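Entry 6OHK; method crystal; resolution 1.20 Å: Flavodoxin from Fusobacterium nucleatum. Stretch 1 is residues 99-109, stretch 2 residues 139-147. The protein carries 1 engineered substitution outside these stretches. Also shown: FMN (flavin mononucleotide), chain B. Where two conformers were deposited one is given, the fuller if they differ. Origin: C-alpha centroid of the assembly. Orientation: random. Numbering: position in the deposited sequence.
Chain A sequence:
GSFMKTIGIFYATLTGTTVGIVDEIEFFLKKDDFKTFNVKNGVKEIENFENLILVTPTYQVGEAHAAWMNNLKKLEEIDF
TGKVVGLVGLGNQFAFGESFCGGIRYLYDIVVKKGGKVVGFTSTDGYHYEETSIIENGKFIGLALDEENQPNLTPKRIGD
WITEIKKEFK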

# COMPACT_ATOMS: atom_id res chain seq x y z
N SER A 99 -11.43 -10.20 -6.49
CA SER A 99 -11.06 -9.46 -5.27
C SER A 99 -9.55 -9.34 -5.13
O SER A 99 -9.05 -9.18 -4.00
N PHE A 100 -8.81 -9.40 -6.21
CA PHE A 100 -7.36 -9.36 -6.13
C PHE A 100 -6.89 -8.03 -5.55
O PHE A 100 -7.17 -6.96 -6.10
N CYS A 101 -6.12 -8.11 -4.47
CA CYS A 101 -5.61 -6.92 -3.79
C CYS A 101 -6.71 -5.95 -3.41
O CYS A 101 -6.49 -4.75 -3.30
N GLY A 102 -7.91 -6.46 -3.14
CA GLY A 102 -9.03 -5.60 -2.83
C GLY A 102 -8.86 -4.78 -1.58
O GLY A 102 -9.52 -3.74 -1.43
N GLY A 103 -8.00 -5.20 -0.66
CA GLY A 103 -7.90 -4.52 0.61
C GLY A 103 -7.46 -3.08 0.49
O GLY A 103 -7.82 -2.25 1.32
N ILE A 104 -6.70 -2.74 -0.55
CA ILE A 104 -6.24 -1.36 -0.67
C ILE A 104 -7.36 -0.39 -0.99
O ILE A 104 -7.19 0.81 -0.75
N ARG A 105 -8.52 -0.85 -1.46
CA ARG A 105 -9.65 0.05 -1.66
C ARG A 105 -10.09 0.69 -0.36
O ARG A 105 -10.43 1.88 -0.32
N TYR A 106 -10.11 -0.07 0.72
CA TYR A 106 -10.54 0.49 2.00
C TYR A 106 -9.63 1.63 2.44
O TYR A 106 -10.10 2.65 2.97
N LEU A 107 -8.32 1.49 2.21
CA LEU A 107 -7.37 2.53 2.59
C LEU A 107 -7.48 3.72 1.65
O LEU A 107 -7.50 4.88 2.10
N TYR A 108 -7.56 3.46 0.35
CA TYR A 108 -7.68 4.52 -0.65
C TYR A 108 -8.83 5.45 -0.33
O TYR A 108 -8.70 6.67 -0.35
N ASP A 109 -10.00 4.87 -0.08
CA ASP A 109 -11.19 5.71 0.05
C ASP A 109 -11.06 6.64 1.24
O ASP A 109 -11.50 7.80 1.18
N LYS A 139 -6.32 2.46 -14.08
CA LYS A 139 -5.12 1.90 -13.48
C LYS A 139 -5.45 1.31 -12.12
O LYS A 139 -6.43 1.71 -11.49
N PHE A 140 -4.63 0.38 -11.66
CA PHE A 140 -4.72 -0.01 -10.26
C PHE A 140 -4.32 1.16 -9.37
O PHE A 140 -3.38 1.90 -9.68
N ILE A 141 -5.03 1.30 -8.25
CA ILE A 141 -4.85 2.42 -7.33
C ILE A 141 -3.61 2.30 -6.45
O ILE A 141 -3.39 3.17 -5.58
N GLY A 142 -2.78 1.29 -6.67
CA GLY A 142 -1.53 1.15 -5.95
C GLY A 142 -0.72 0.05 -6.59
O GLY A 142 -1.04 -0.43 -7.69
N LEU A 143 0.30 -0.38 -5.88
CA LEU A 143 1.13 -1.48 -6.31
C LEU A 143 0.47 -2.79 -5.95
O LEU A 143 0.13 -3.00 -4.77
N ALA A 144 0.29 -3.67 -6.93
CA ALA A 144 -0.41 -4.94 -6.74
C ALA A 144 0.60 -6.08 -6.87
O ALA A 144 1.17 -6.29 -7.95
N LEU A 145 0.85 -6.78 -5.79
CA LEU A 145 1.86 -7.82 -5.77
C LEU A 145 1.19 -9.18 -5.63
O LEU A 145 0.16 -9.32 -4.97
N ASP A 146 1.79 -10.19 -6.27
CA ASP A 146 1.27 -11.56 -6.18
C ASP A 146 2.48 -12.46 -5.99
O ASP A 146 3.16 -12.82 -6.94
N GLU A 147 2.78 -12.77 -4.74
CA GLU A 147 3.92 -13.61 -4.41
C GLU A 147 3.65 -15.07 -4.66
O GLU A 147 4.60 -15.87 -4.75

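Packing of the turn and helix of residues 99-109 against residues 139-147 in the flavodoxin from Fusobacterium nucleatum. The contact buries 481 Å², both sides summed, and no hydrogen bond crosses it; the side-chain contacts are mostly apolar. I141, in the loop between two short strands, loses the most area. Its CB points toward the helix, and with chi1 p and chi2 t the side chain reaches I104, R105 and Y108. I104, also p and t, points back at it, so that I104 CD1 lies 3.8 Å from I141 CG1. The same methyl sits over the backbone of G142, with I104 CD1 3.9 Å from G142 N. G142 has no side chain, and a CB there would point toward the helix and fall only 3.3 Å from I104 CD1, a tight fit. One helical turn on from I104, Y108 points toward I141 with chi1 t; Y108 CB is 3.7 Å from I141 CD1, while I141 CG2 lies over one face of the tyrosine ring.

Toward the start of stretch 1 the backbones draw closer, with C101 CA 6.3 Å from A144 CA, and small side chains fill the gap. C101, chi1 m, points toward the strand and sets its SG 4.0 Å from A144 CB and 3.8 Å from L145 O. A144 points back, whereas its neighbours L143 and L145 point away, in the alternation usual for a strand. F100, chi1 t with chi2 59°, extends its ring along this strand: F100 CE2 is 3.8 Å from A144 CB, and F100 CE1 is 3.8 Å from L145 O and 4.0 Å from D146 CB. F140, chi1 m, starts sideways, but its ring end approaches; F140 CZ lies at the edge of the F100 ring, 4.5 Å from F100 CD2.

Polar groups gather at the margins. The R105 CA-to-CB bond points sideways to stretch 2; with chi1 t and chi2 and chi3 both p, its end comes nearer, and I141 CD1 covers one face of the guanidinium, 4.1 Å from R105 NE. R105 NH1 also donates to D109 OD1 at 3.0 Å, a salt bridge within the helix. At the other end, the type II turn from S99 to G102, closed by G102 N to S99 O at 3.1 Å, holds the flavin. FMN N3 donates to S99 O at 2.9 Å, S99 OG (chi1 p) donates to FMN O4 at 2.9 Å, and C101 N donates to FMN O2 at 3.0 Å.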

# COMPACT_ATOMS: atom_id res chain seq x y z
CB SER A 99 -11.69 -10.06 -4.03
OG SER A 99 -11.28 -11.39 -3.78
CB PHE A 100 -6.77 -9.55 -7.52
CG PHE A 100 -5.28 -9.37 -7.60
CD1 PHE A 100 -4.42 -10.15 -6.84
CD2 PHE A 100 -4.72 -8.46 -8.47
CE1 PHE A 100 -3.05 -10.01 -6.93
CE2 PHE A 100 -3.37 -8.31 -8.55
CZ PHE A 100 -2.54 -9.08 -7.79
CB CYS A 101 -4.50 -6.21 -4.58
SG CYS A 101 -2.95 -7.09 -4.61
CB ILE A 104 -5.04 -1.20 -1.62
CG1 ILE A 104 -5.38 -1.55 -3.08
CG2 ILE A 104 -3.85 -1.98 -1.11
CD1 ILE A 104 -4.24 -1.22 -4.03
CB ARG A 105 -10.81 -0.71 -2.31
CG ARG A 105 -12.13 0.08 -2.38
CD ARG A 105 -12.05 1.40 -3.08
NE ARG A 105 -11.76 1.24 -4.50
CZ ARG A 105 -11.77 2.25 -5.37
NH1 ARG A 105 -12.00 3.50 -4.98
NH2 ARG A 105 -11.54 2.01 -6.66
CB TYR A 106 -10.58 -0.59 3.08
CG TYR A 106 -11.67 -1.58 2.82
CD1 TYR A 106 -11.44 -2.72 2.07
CD2 TYR A 106 -12.95 -1.36 3.31
CE1 TYR A 106 -12.45 -3.59 1.78
CE2 TYR A 106 -13.97 -2.26 3.04
CZ TYR A 106 -13.70 -3.36 2.28
OH TYR A 106 -14.72 -4.27 2.00
CB LEU A 107 -5.96 1.93 2.58
CG LEU A 107 -5.79 0.67 3.43
CD1 LEU A 107 -4.34 0.21 3.37
CD2 LEU A 107 -6.19 0.89 4.88
CB TYR A 108 -7.91 3.89 -2.02
CG TYR A 108 -8.06 4.88 -3.15
CD1 TYR A 108 -9.29 5.40 -3.52
CD2 TYR A 108 -6.95 5.31 -3.85
CE1 TYR A 108 -9.39 6.32 -4.59
CE2 TYR A 108 -7.04 6.20 -4.89
CZ TYR A 108 -8.25 6.70 -5.26
OH TYR A 108 -8.31 7.60 -6.33
CB ASP A 109 -12.43 4.85 0.19
CG ASP A 109 -12.90 4.24 -1.15
OD1 ASP A 109 -12.42 4.62 -2.22
OD2 ASP A 109 -13.80 3.36 -1.08
CB LYS A 139 -4.05 2.97 -13.31
CG LYS A 139 -3.46 3.43 -14.66
CD LYS A 139 -2.23 4.30 -14.47
CE LYS A 139 -1.61 4.66 -15.80
NZ LYS A 139 -0.43 5.55 -15.64
CB PHE A 140 -3.79 -1.18 -9.99
CG PHE A 140 -4.26 -2.51 -10.50
CD1 PHE A 140 -5.59 -2.92 -10.42
CD2 PHE A 140 -3.32 -3.41 -11.01
CE1 PHE A 140 -5.98 -4.19 -10.87
CE2 PHE A 140 -3.71 -4.67 -11.46
CZ PHE A 140 -5.03 -5.04 -11.38
CB ILE A 141 -6.11 2.64 -6.48
CG1 ILE A 141 -6.43 1.42 -5.60
CG2 ILE A 141 -7.28 3.03 -7.39
CD1 ILE A 141 -7.70 1.49 -4.85
CB LEU A 143 2.48 -1.37 -5.63
CG LEU A 143 3.53 -2.38 -6.02
CD1 LEU A 143 3.85 -2.29 -7.50
CD2 LEU A 143 4.73 -2.23 -5.17
CB ALA A 144 -1.53 -5.06 -7.76
CB LEU A 145 2.86 -7.61 -4.66
CG LEU A 145 3.61 -6.28 -4.75
CD1 LEU A 145 4.47 -6.08 -3.53
CD2 LEU A 145 4.44 -6.18 -6.01
CB ASP A 146 0.48 -11.92 -7.42
CG ASP A 146 -0.15 -13.30 -7.35
OD1 ASP A 146 0.32 -14.14 -6.56
OD2 ASP A 146 -1.14 -13.53 -8.12
CB GLU A 147 4.32 -13.38 -2.94
CG GLU A 147 5.10 -12.12 -2.72
CD GLU A 147 6.53 -12.31 -3.20
OE1 GLU A 147 7.21 -13.29 -2.78
OE2 GLU A 147 6.98 -11.56 -4.06
N1 FMN B . -5.80 -12.53 -2.11
C2 FMN B . -6.54 -11.61 -2.87
O2 FMN B . -6.04 -11.01 -3.76
N3 FMN B . -7.93 -11.46 -2.56
C4 FMN B . -8.60 -12.14 -1.57
O4 FMN B . -9.78 -11.90 -1.40
C4A FMN B . -7.84 -13.07 -0.83
N5 FMN B . -8.46 -13.80 0.18
C5A FMN B . -7.65 -14.77 0.83
C6 FMN B . -8.27 -15.63 1.76
C7 FMN B . -7.52 -16.57 2.44
C7M FMN B . -8.30 -17.38 3.48
C8 FMN B . -6.18 -16.75 2.13
C8M FMN B . -5.39 -17.76 2.92
C9 FMN B . -5.57 -15.91 1.20
C9A FMN B . -6.31 -14.95 0.54
N10 FMN B . -5.65 -14.09 -0.42
C10 FMN B . -6.45 -13.21 -1.12
C1' FMN B . -4.23 -14.23 -0.72
C2' FMN B . -3.35 -13.55 0.37
O2' FMN B . -3.62 -12.16 0.50
C3' FMN B . -1.87 -13.69 -0.03
O3' FMN B . -1.54 -15.06 0.08
C4' FMN B . -0.86 -12.85 0.75
O4' FMN B . 0.41 -13.00 0.14
C5' FMN B . -0.78 -13.23 2.22
O5' FMN B . 0.04 -12.27 2.87
P FMN B . 0.54 -12.51 4.38
O1P FMN B . 1.38 -11.29 4.66
O2P FMN B . -0.62 -12.65 5.31
O3P FMN B . 1.38 -13.79 4.37